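Side-chain contacts in BauA (PDB 6HCP), which takes up iron across the outer membrane of Acinetobacter baumannii, carried as the ferric complex of the siderophore preacinetobactin: residues Asn63-Thr68 / Ala86-Ile91; Thr274-Asp279 / Leu690-Pro695; Gln445-Thr450 / Leu488-Gln493. All coordinates share one frame; numbering follows the deposited sequence.

Overall arrangement
Three contacts sample the plug and the barrel of this TonB-dependent receptor. Contact 1 is buried within the plug and largely polar: two waters join a tyrosine hydroxyl to a threonine and an aspartate. Contact 2, partly buried, joins two loops of the barrel through one leucine methyl. Contact 3, mostly buried, ends at an exposed lysine; aliphatic carbons join one barrel strand to the end of another and the loop that follows it, both strands pairing with strand 461-473. Contact 3 is nested in the chain inside contact 2, yet their centres are about 35 Å apart; the centre of contact 1 is about 27 Å from that of contact 2 and about 30 Å from that of contact 3.

Contact 1: Asn63-Thr68 / Ala86-Ile91; sequences NTISYT and ATDPSI. With EDO (1,2-ethanediol), chain H.
With chi1 at -57°, Y67 sends its ring off strand 64-68 toward T87 and D88, while chi1 of 57° tucks T87 OG1 between its own backbone N and carbonyl carbon. The two hydroxyls stay apart, Y67 OH lying 4.0 Å from T87 OG1; water 2 joins them, donating to Y67 OH at 2.8 Å and hydrogen-bonded to T87 OG1 at 2.9 Å. Water 1 makes the second bridge: it accepts from Y67 OH at 2.7 Å and donates a hydrogen bond to D88 OD2, also at 2.7 Å. Both waters lie at the ring edge, in its plane, so the phenol oxygen is gripped as donor and as acceptor at once. The D88 side chain crosses that of Y67 at about a right angle, its carboxylate plane turned 55° from the ring. This water-mediated link lies inside the plug domain, between an outermost strand of its mixed sheet and the loop that follows helix 81-84. I65, two residues before Y67 on the strand, lays CG1 over one ring face, 4.0 Å above the plane and offset toward the rim. The other carboxylate oxygen, D88 OD1, accepts from S90 N at 2.9 Å, closing an Asx turn at the start of a type I turn, and forms a salt bridge with K142, which probably favours the ionised carboxylate. Beyond the turn, S90 OG reaches E564 and P89 O reaches T582, both on barrel strands. A 1,2-ethanediol oxygen, O2, accepts from S66 N at 2.8 Å.

Contact 2: Thr274-Asp279 / Leu690-Pro695; sequences TLLSPD and LALGAP. With EDO (1,2-ethanediol), chain B.
The predicted TonB C-terminal box supplies L692, the residue that carries this meeting of two barrel loops, together with T274 and L276. It sits in strand 691-692, which pairs antiparallel with strand 682-683 in the connection between barrel strands 665-674 and 697-705. The opposing residues belong to the long loop between strands 238-252 and 282-297. In the usual topology of TonB-dependent barrels, both connections would be extracellular, so two loops far apart in sequence probably meet here on the extracellular side. A single methyl, CD1 of L692, makes all the close approaches. L692 CD1 lies 3.7 Å from the backbone oxygen T274 O and 3.9 Å from T274 CB, so it rests on the main chain and the root of the threonine. The same carbon, L692 CD1, meets L276 CD1 at 4.1 Å, methyl against methyl, with the two leucine side chains crossing at about a right angle. An extended L692 side chain, chi2 173°, carries CD1 outward from its strand to the threonine. Both leucines also touch W682 of the partner strand, which extends the apolar patch beyond the pair. Around them the backbone is tied down: A691 bonds to A683, G693 to Y681 and L690 to V258. The threonine hydroxyl is used elsewhere, T274 OG1 bonding to K271 O rather than to the leucine's strand. No hydrogen bond joins the two segments. Away from L692, a 1,2-ethanediol, probably from the crystallisation liquor, brings its C1 to 3.4 Å from T274 CA, and its O1 accepts an almost straight bond from L275 N, 2.9 Å long with an N-H...O angle of 175°.

Contact 3: Gln445-Thr450 / Leu488-Gln493; sequences QTVKAT and LTKGDQ
L488 opens the contact by sliding its side chain past that of Q445 in the opposite direction, so that L488 CD1 comes 3.6 Å from Q445 CB and 3.8 Å from Q445 CG. Q445 is bent at chi2, 79°, and this turns its amide along its own strand instead of over the leucine; Q445 NE2 makes a weak hydrogen bond with T446 O at 3.4 Å, and OE1 a weak one with M151 N. T489 comes next and points away from strand 436-451, its OG1 bonding to G155 O. M151 and G155 belong to the plug part of the chain, and M151 also touches V447, which is consistent with Q445 and V447 facing the inside of the barrel. The strands concerned, 436-451 and 478-489, are not paired with each other: strand 461-473 pairs with both, and the contact joins members of the wall on either side of it. K490 then leaves the strand at the start of a loop. Its chain runs extended to CG and CD, crossing V447 at about a right angle, with K490 CD 3.9 Å from V447 CG2 and K490 CG 4.1 Å from the same methyl. K490 CD also meets A449 CB at 4.1 Å, two residues further along. Bends at chi3 (57°) and chi4 (76°) fold the end of the lysine, turning NZ away from V447. From G491 onward the loop draws off. No hydrogen bond crosses between the segments; lysine methylenes serve as an apolar cover for V447 and A449, while the charged amine of this exposed residue probably faces solvent.

Contact 1: Asn63-Thr68 / Ala86-Ile91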
loop_
_atom_site.group_PDB
_atom_site.type_symbol
_atom_site.label_atom_id
_atom_site.label_comp_id
_atom_site.label_asym_id
_atom_site.label_seq_id
_atom_site.Cartn_x
_atom_site.Cartn_y
_atom_site.Cartn_z
ATOM N N ASN A 63 -21.005 -33.442 -2.126
ATOM C CA ASN A 63 -20.593 -32.080 -2.419
ATOM C C ASN A 63 -19.158 -32.112 -2.964
ATOM O O ASN A 63 -18.199 -32.443 -2.249
ATOM C CB ASN A 63 -20.770 -31.210 -1.168
ATOM C CG ASN A 63 -20.597 -29.727 -1.437
ATOM O OD1 ASN A 63 -19.879 -29.342 -2.348
ATOM N ND2 ASN A 63 -21.286 -28.895 -0.676
ATOM N N THR A 64 -19.041 -31.878 -4.274
ATOM C CA THR A 64 -17.818 -32.035 -5.036
ATOM C C THR A 64 -17.531 -30.757 -5.833
ATOM O O THR A 64 -18.446 -30.028 -6.218
ATOM C CB THR A 64 -17.904 -33.191 -6.031
ATOM O OG1 THR A 64 -19.052 -32.977 -6.866
ATOM C CG2 THR A 64 -17.971 -34.530 -5.327
ATOM N N ILE A 65 -16.242 -30.497 -6.049
ATOM C CA ILE A 65 -15.829 -29.422 -6.952
ATOM C C ILE A 65 -14.507 -29.819 -7.587
ATOM O O ILE A 65 -13.692 -30.515 -6.968
ATOM C CB ILE A 65 -15.737 -28.069 -6.214
ATOM C CG1 ILE A 65 -15.419 -26.944 -7.206
ATOM C CG2 ILE A 65 -14.709 -28.126 -5.098
ATOM C CD1 ILE A 65 -16.186 -25.689 -6.989
ATOM N N SER A 66 -14.341 -29.466 -8.865
ATOM C CA SER A 66 -13.092 -29.711 -9.560
ATOM C C SER A 66 -12.589 -28.419 -10.205
ATOM O O SER A 66 -13.286 -27.833 -11.022
ATOM C CB SER A 66 -13.274 -30.782 -10.595
ATOM O OG SER A 66 -12.107 -30.934 -11.379
ATOM N N TYR A 67 -11.376 -28.020 -9.832
ATOM C CA TYR A 67 -10.728 -26.818 -10.370
ATOM C C TYR A 67 -9.836 -27.217 -11.543
ATOM O O TYR A 67 -9.103 -28.202 -11.471
ATOM C CB TYR A 67 -9.891 -26.137 -9.292
ATOM C CG TYR A 67 -10.671 -25.757 -8.065
ATOM C CD1 TYR A 67 -11.486 -24.638 -8.059
ATOM C CD2 TYR A 67 -10.623 -26.535 -6.910
ATOM C CE1 TYR A 67 -12.277 -24.330 -6.961
ATOM C CE2 TYR A 67 -11.409 -26.234 -5.806
ATOM C CZ TYR A 67 -12.152 -25.063 -5.794
ATOM O OH TYR A 67 -12.994 -24.792 -4.745
ATOM N N THR A 68 -9.808 -26.362 -12.570
ATOM C CA THR A 68 -8.965 -26.606 -13.759
ATOM C C THR A 68 -7.573 -26.007 -13.561
ATOM O O THR A 68 -7.358 -25.092 -12.755
ATOM C CB THR A 68 -9.620 -26.054 -15.034
ATOM O OG1 THR A 68 -9.635 -24.628 -14.929
ATOM C CG2 THR A 68 -11.032 -26.563 -15.236
ATOM N N ALA A 86 -9.350 -20.967 -1.538
ATOM C CA ALA A 86 -9.532 -19.531 -1.840
ATOM C C ALA A 86 -11.028 -19.163 -1.826
ATOM O O ALA A 86 -11.409 -18.157 -1.264
ATOM C CB ALA A 86 -8.873 -19.192 -3.154
ATOM N N THR A 87 -11.878 -19.986 -2.441
ATOM C CA THR A 87 -13.288 -19.650 -2.591
ATOM C C THR A 87 -14.226 -20.619 -1.864
ATOM O O THR A 87 -15.441 -20.478 -1.973
ATOM C CB THR A 87 -13.674 -19.570 -4.077
ATOM O OG1 THR A 87 -13.369 -20.800 -4.748
ATOM C CG2 THR A 87 -12.955 -18.418 -4.742
ATOM N N ASP A 88 -13.691 -21.682 -1.251
ATOM C CA ASP A 88 -14.561 -22.744 -0.730
ATOM C C ASP A 88 -14.801 -22.515 0.756
ATOM O O ASP A 88 -13.894 -22.645 1.576
ATOM C CB ASP A 88 -13.940 -24.119 -0.973
ATOM C CG ASP A 88 -14.868 -25.284 -0.661
ATOM O OD1 ASP A 88 -15.796 -25.106 0.167
ATOM O OD2 ASP A 88 -14.604 -26.367 -1.203
ATOM N N PRO A 89 -16.020 -22.116 1.155
ATOM C CA PRO A 89 -16.292 -21.805 2.560
ATOM C C PRO A 89 -16.317 -23.028 3.490
ATOM O O PRO A 89 -16.402 -22.866 4.707
ATOM C CB PRO A 89 -17.700 -21.191 2.504
ATOM C CG PRO A 89 -18.351 -21.884 1.319
ATOM C CD PRO A 89 -17.231 -22.100 0.323
ATOM N N SER A 90 -16.228 -24.232 2.920
ATOM C CA SER A 90 -16.142 -25.437 3.735
ATOM C C SER A 90 -14.686 -25.863 3.941
ATOM O O SER A 90 -14.426 -26.918 4.534
ATOM C CB SER A 90 -16.971 -26.551 3.117
ATOM O OG SER A 90 -18.352 -26.255 3.268
ATOM N N ILE A 91 -13.735 -25.075 3.425
ATOM C CA ILE A 91 -12.332 -25.374 3.659
ATOM C C ILE A 91 -11.714 -24.220 4.460
ATOM O O ILE A 91 -12.009 -23.056 4.217
ATOM C CB ILE A 91 -11.622 -25.629 2.318
ATOM C CG1 ILE A 91 -12.294 -26.819 1.613
ATOM C CG2 ILE A 91 -10.128 -25.825 2.529
ATOM C CD1 ILE A 91 -11.591 -27.345 0.425
HETATM C C1 EDO H . -17.689 -31.306 -10.278
HETATM O O1 EDO H . -18.899 -32.080 -10.194
HETATM C C2 EDO H . -17.989 -29.817 -10.099
HETATM O O2 EDO H . -16.752 -29.062 -10.129
HETATM O O HOH W 1 -12.395 -26.383 -2.687
HETATM O O HOH W 2 -15.151 -23.050 -4.407
#

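Contact 2: Thr274-Asp279 / Leu690-Pro695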
loop_
_atom_site.group_PDB
_atom_site.type_symbol
_atom_site.label_atom_id
_atom_site.label_comp_id
_atom_site.label_asym_id
_atom_site.label_seq_id
_atom_site.Cartn_x
_atom_site.Cartn_y
_atom_site.Cartn_z
ATOM N N THR A 274 6.355 -10.639 10.234
ATOM C CA THR A 274 7.252 -11.073 11.291
ATOM C C THR A 274 7.435 -12.600 11.206
ATOM O O THR A 274 6.468 -13.317 11.148
ATOM C CB THR A 274 6.692 -10.678 12.661
ATOM O OG1 THR A 274 6.439 -9.270 12.706
ATOM C CG2 THR A 274 7.577 -11.074 13.817
ATOM N N LEU A 275 8.665 -13.068 11.412
ATOM C CA LEU A 275 8.959 -14.482 11.572
ATOM C C LEU A 275 9.249 -14.744 13.052
ATOM O O LEU A 275 10.185 -14.200 13.609
ATOM C CB LEU A 275 10.165 -14.858 10.714
ATOM C CG LEU A 275 10.577 -16.319 10.828
ATOM C CD1 LEU A 275 9.453 -17.238 10.360
ATOM C CD2 LEU A 275 11.858 -16.583 10.063
ATOM N N LEU A 276 8.427 -15.580 13.680
ATOM C CA LEU A 276 8.532 -15.836 15.128
ATOM C C LEU A 276 9.271 -17.148 15.433
ATOM O O LEU A 276 9.248 -17.639 16.560
ATOM C CB LEU A 276 7.127 -15.849 15.721
ATOM C CG LEU A 276 6.433 -14.491 15.772
ATOM C CD1 LEU A 276 5.076 -14.615 16.427
ATOM C CD2 LEU A 276 7.289 -13.460 16.518
ATOM N N SER A 277 9.947 -17.688 14.426
ATOM C CA SER A 277 10.791 -18.856 14.573
ATOM C C SER A 277 12.206 -18.473 14.152
ATOM O O SER A 277 12.388 -17.473 13.458
ATOM C CB SER A 277 10.239 -20.021 13.724
ATOM O OG SER A 277 8.887 -20.330 14.069
ATOM N N PRO A 278 13.230 -19.293 14.462
ATOM C CA PRO A 278 14.612 -18.941 14.133
ATOM C C PRO A 278 14.818 -18.602 12.652
ATOM O O PRO A 278 14.411 -19.352 11.771
ATOM C CB PRO A 278 15.413 -20.190 14.539
ATOM C CG PRO A 278 14.581 -20.848 15.620
ATOM C CD PRO A 278 13.144 -20.499 15.300
ATOM N N ASP A 279 15.531 -17.491 12.390
ATOM C CA ASP A 279 15.851 -17.076 11.038
ATOM C C ASP A 279 16.703 -18.151 10.360
ATOM O O ASP A 279 16.549 -18.371 9.166
ATOM C CB ASP A 279 16.498 -15.674 10.971
ATOM C CG ASP A 279 17.590 -15.383 11.992
ATOM O OD1 ASP A 279 18.234 -16.353 12.454
ATOM O OD2 ASP A 279 17.810 -14.176 12.307
ATOM N N LEU A 690 -0.387 -21.207 17.889
ATOM C CA LEU A 690 -0.606 -20.015 17.089
ATOM C C LEU A 690 0.499 -19.864 16.046
ATOM O O LEU A 690 1.641 -20.177 16.309
ATOM C CB LEU A 690 -0.546 -18.763 17.970
ATOM C CG LEU A 690 -1.570 -18.620 19.081
ATOM C CD1 LEU A 690 -1.275 -17.347 19.863
ATOM C CD2 LEU A 690 -2.983 -18.601 18.544
ATOM N N ALA A 691 0.141 -19.251 14.921
ATOM C CA ALA A 691 1.088 -18.766 13.953
ATOM C C ALA A 691 0.466 -17.554 13.258
ATOM O O ALA A 691 -0.744 -17.456 13.128
ATOM C CB ALA A 691 1.425 -19.844 12.957
ATOM N N LEU A 692 1.317 -16.620 12.830
ATOM C CA LEU A 692 0.847 -15.470 12.089
ATOM C C LEU A 692 0.443 -15.875 10.671
ATOM O O LEU A 692 1.148 -16.616 10.006
ATOM C CB LEU A 692 1.958 -14.416 12.022
ATOM C CG LEU A 692 2.222 -13.656 13.311
ATOM C CD1 LEU A 692 3.458 -12.777 13.145
ATOM C CD2 LEU A 692 1.018 -12.814 13.713
ATOM N N GLY A 693 -0.643 -15.275 10.188
ATOM C CA GLY A 693 -1.057 -15.396 8.806
ATOM C C GLY A 693 -0.061 -14.729 7.866
ATOM O O GLY A 693 0.645 -13.816 8.254
ATOM N N ALA A 694 -0.074 -15.161 6.612
ATOM C CA ALA A 694 0.804 -14.641 5.591
ATOM C C ALA A 694 0.568 -13.144 5.427
ATOM O O ALA A 694 -0.568 -12.679 5.430
ATOM C CB ALA A 694 0.560 -15.364 4.289
ATOM N N PRO A 695 1.642 -12.356 5.231
ATOM C CA PRO A 695 1.501 -10.916 4.972
ATOM C C PRO A 695 1.032 -10.625 3.540
ATOM O O PRO A 695 0.911 -11.535 2.707
ATOM C CB PRO A 695 2.932 -10.425 5.154
ATOM C CG PRO A 695 3.765 -11.565 4.620
ATOM C CD PRO A 695 3.023 -12.826 5.068
HETATM C C1 EDO B . 10.455 -9.988 11.660
HETATM O O1 EDO B . 11.004 -11.290 11.527
HETATM C C2 EDO B . 11.382 -9.304 12.636
HETATM O O2 EDO B . 12.011 -10.422 13.275
#

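Contact 3: Gln445-Thr450 / Leu488-Gln493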
loop_
_atom_site.group_PDB
_atom_site.type_symbol
_atom_site.label_atom_id
_atom_site.label_comp_id
_atom_site.label_asym_id
_atom_site.label_seq_id
_atom_site.Cartn_x
_atom_site.Cartn_y
_atom_site.Cartn_z
ATOM N N GLN A 445 -11.907 -53.265 5.537
ATOM C CA GLN A 445 -10.629 -52.560 5.641
ATOM C C GLN A 445 -9.782 -53.225 6.736
ATOM O O GLN A 445 -10.276 -53.438 7.836
ATOM C CB GLN A 445 -10.887 -51.099 6.011
ATOM C CG GLN A 445 -9.615 -50.276 6.197
ATOM C CD GLN A 445 -9.039 -49.857 4.869
ATOM O OE1 GLN A 445 -9.724 -49.279 4.020
ATOM N NE2 GLN A 445 -7.771 -50.149 4.678
ATOM N N THR A 446 -8.504 -53.452 6.440
ATOM C CA THR A 446 -7.557 -53.933 7.416
ATOM C C THR A 446 -6.393 -52.943 7.554
ATOM O O THR A 446 -5.980 -52.347 6.585
ATOM C CB THR A 446 -7.064 -55.346 7.060
ATOM O OG1 THR A 446 -8.219 -56.181 6.944
ATOM C CG2 THR A 446 -6.167 -55.939 8.125
ATOM N N VAL A 447 -5.764 -52.922 8.734
ATOM C CA VAL A 447 -4.597 -52.074 8.988
ATOM C C VAL A 447 -3.704 -52.738 10.040
ATOM O O VAL A 447 -4.191 -53.323 11.019
ATOM C CB VAL A 447 -5.027 -50.672 9.444
ATOM C CG1 VAL A 447 -5.860 -50.721 10.697
ATOM C CG2 VAL A 447 -3.839 -49.749 9.635
ATOM N N LYS A 448 -2.393 -52.574 9.853
ATOM C CA LYS A 448 -1.417 -52.958 10.845
ATOM C C LYS A 448 -0.266 -51.948 10.837
ATOM O O LYS A 448 0.306 -51.700 9.790
ATOM C CB LYS A 448 -0.854 -54.351 10.546
ATOM C CG LYS A 448 0.087 -54.882 11.616
ATOM C CD LYS A 448 0.541 -56.304 11.386
ATOM C CE LYS A 448 1.461 -56.754 12.502
ATOM N NZ LYS A 448 2.020 -58.097 12.246
ATOM N N ALA A 449 0.148 -51.535 12.037
ATOM C CA ALA A 449 1.341 -50.688 12.233
ATOM C C ALA A 449 2.355 -51.431 13.104
ATOM O O ALA A 449 1.979 -52.147 14.062
ATOM C CB ALA A 449 0.957 -49.358 12.860
ATOM N N THR A 450 3.639 -51.155 12.853
ATOM C CA THR A 450 4.714 -51.618 13.723
ATOM C C THR A 450 5.693 -50.477 13.997
ATOM O O THR A 450 5.824 -49.547 13.197
ATOM C CB THR A 450 5.461 -52.813 13.136
ATOM O OG1 THR A 450 6.245 -52.368 12.021
ATOM C CG2 THR A 450 4.523 -53.927 12.712
ATOM N N LEU A 488 -12.622 -43.846 8.130
ATOM C CA LEU A 488 -11.910 -44.741 9.030
ATOM C C LEU A 488 -10.581 -44.113 9.446
ATOM O O LEU A 488 -9.876 -43.497 8.648
ATOM C CB LEU A 488 -11.691 -46.089 8.341
ATOM C CG LEU A 488 -12.954 -46.911 8.055
ATOM C CD1 LEU A 488 -12.585 -48.222 7.366
ATOM C CD2 LEU A 488 -13.739 -47.173 9.317
ATOM N N THR A 489 -10.208 -44.383 10.697
ATOM C CA THR A 489 -8.932 -43.984 11.253
ATOM C C THR A 489 -8.399 -45.171 12.056
ATOM O O THR A 489 -9.146 -45.763 12.844
ATOM C CB THR A 489 -9.080 -42.748 12.154
ATOM O OG1 THR A 489 -9.817 -41.709 11.488
ATOM C CG2 THR A 489 -7.735 -42.238 12.626
ATOM N N LYS A 490 -7.120 -45.477 11.862
ATOM C CA LYS A 490 -6.431 -46.564 12.584
ATOM C C LYS A 490 -6.716 -46.416 14.075
ATOM O O LYS A 490 -6.650 -45.308 14.638
ATOM C CB LYS A 490 -4.923 -46.455 12.317
ATOM C CG LYS A 490 -4.053 -47.462 13.047
ATOM C CD LYS A 490 -2.622 -47.433 12.575
ATOM C CE LYS A 490 -1.975 -46.071 12.706
ATOM N NZ LYS A 490 -1.618 -45.809 14.115
ATOM N N GLY A 491 -7.010 -47.535 14.737
ATOM C CA GLY A 491 -7.265 -47.502 16.163
ATOM C C GLY A 491 -6.011 -47.185 16.968
ATOM O O GLY A 491 -4.909 -47.535 16.590
ATOM N N ASP A 492 -6.203 -46.488 18.079
ATOM C CA ASP A 492 -5.126 -46.225 19.030
ATOM C C ASP A 492 -4.857 -47.493 19.859
ATOM O O ASP A 492 -5.722 -48.399 19.968
ATOM C CB ASP A 492 -5.519 -45.086 19.964
ATOM C CG ASP A 492 -5.605 -43.727 19.284
ATOM O OD1 ASP A 492 -4.888 -43.530 18.300
ATOM O OD2 ASP A 492 -6.247 -42.839 19.865
ATOM N N GLN A 493 -3.708 -47.488 20.548
ATOM C CA GLN A 493 -3.305 -48.600 21.428
ATOM C C GLN A 493 -3.253 -48.111 22.878
ATOM O O GLN A 493 -2.709 -47.049 23.165
ATOM C CB GLN A 493 -1.955 -49.174 21.010
ATOM C CG GLN A 493 -1.489 -50.321 21.908
ATOM C CD GLN A 493 -0.350 -51.088 21.288
ATOM O OE1 GLN A 493 0.562 -50.504 20.717
ATOM N NE2 GLN A 493 -0.409 -52.411 21.350
#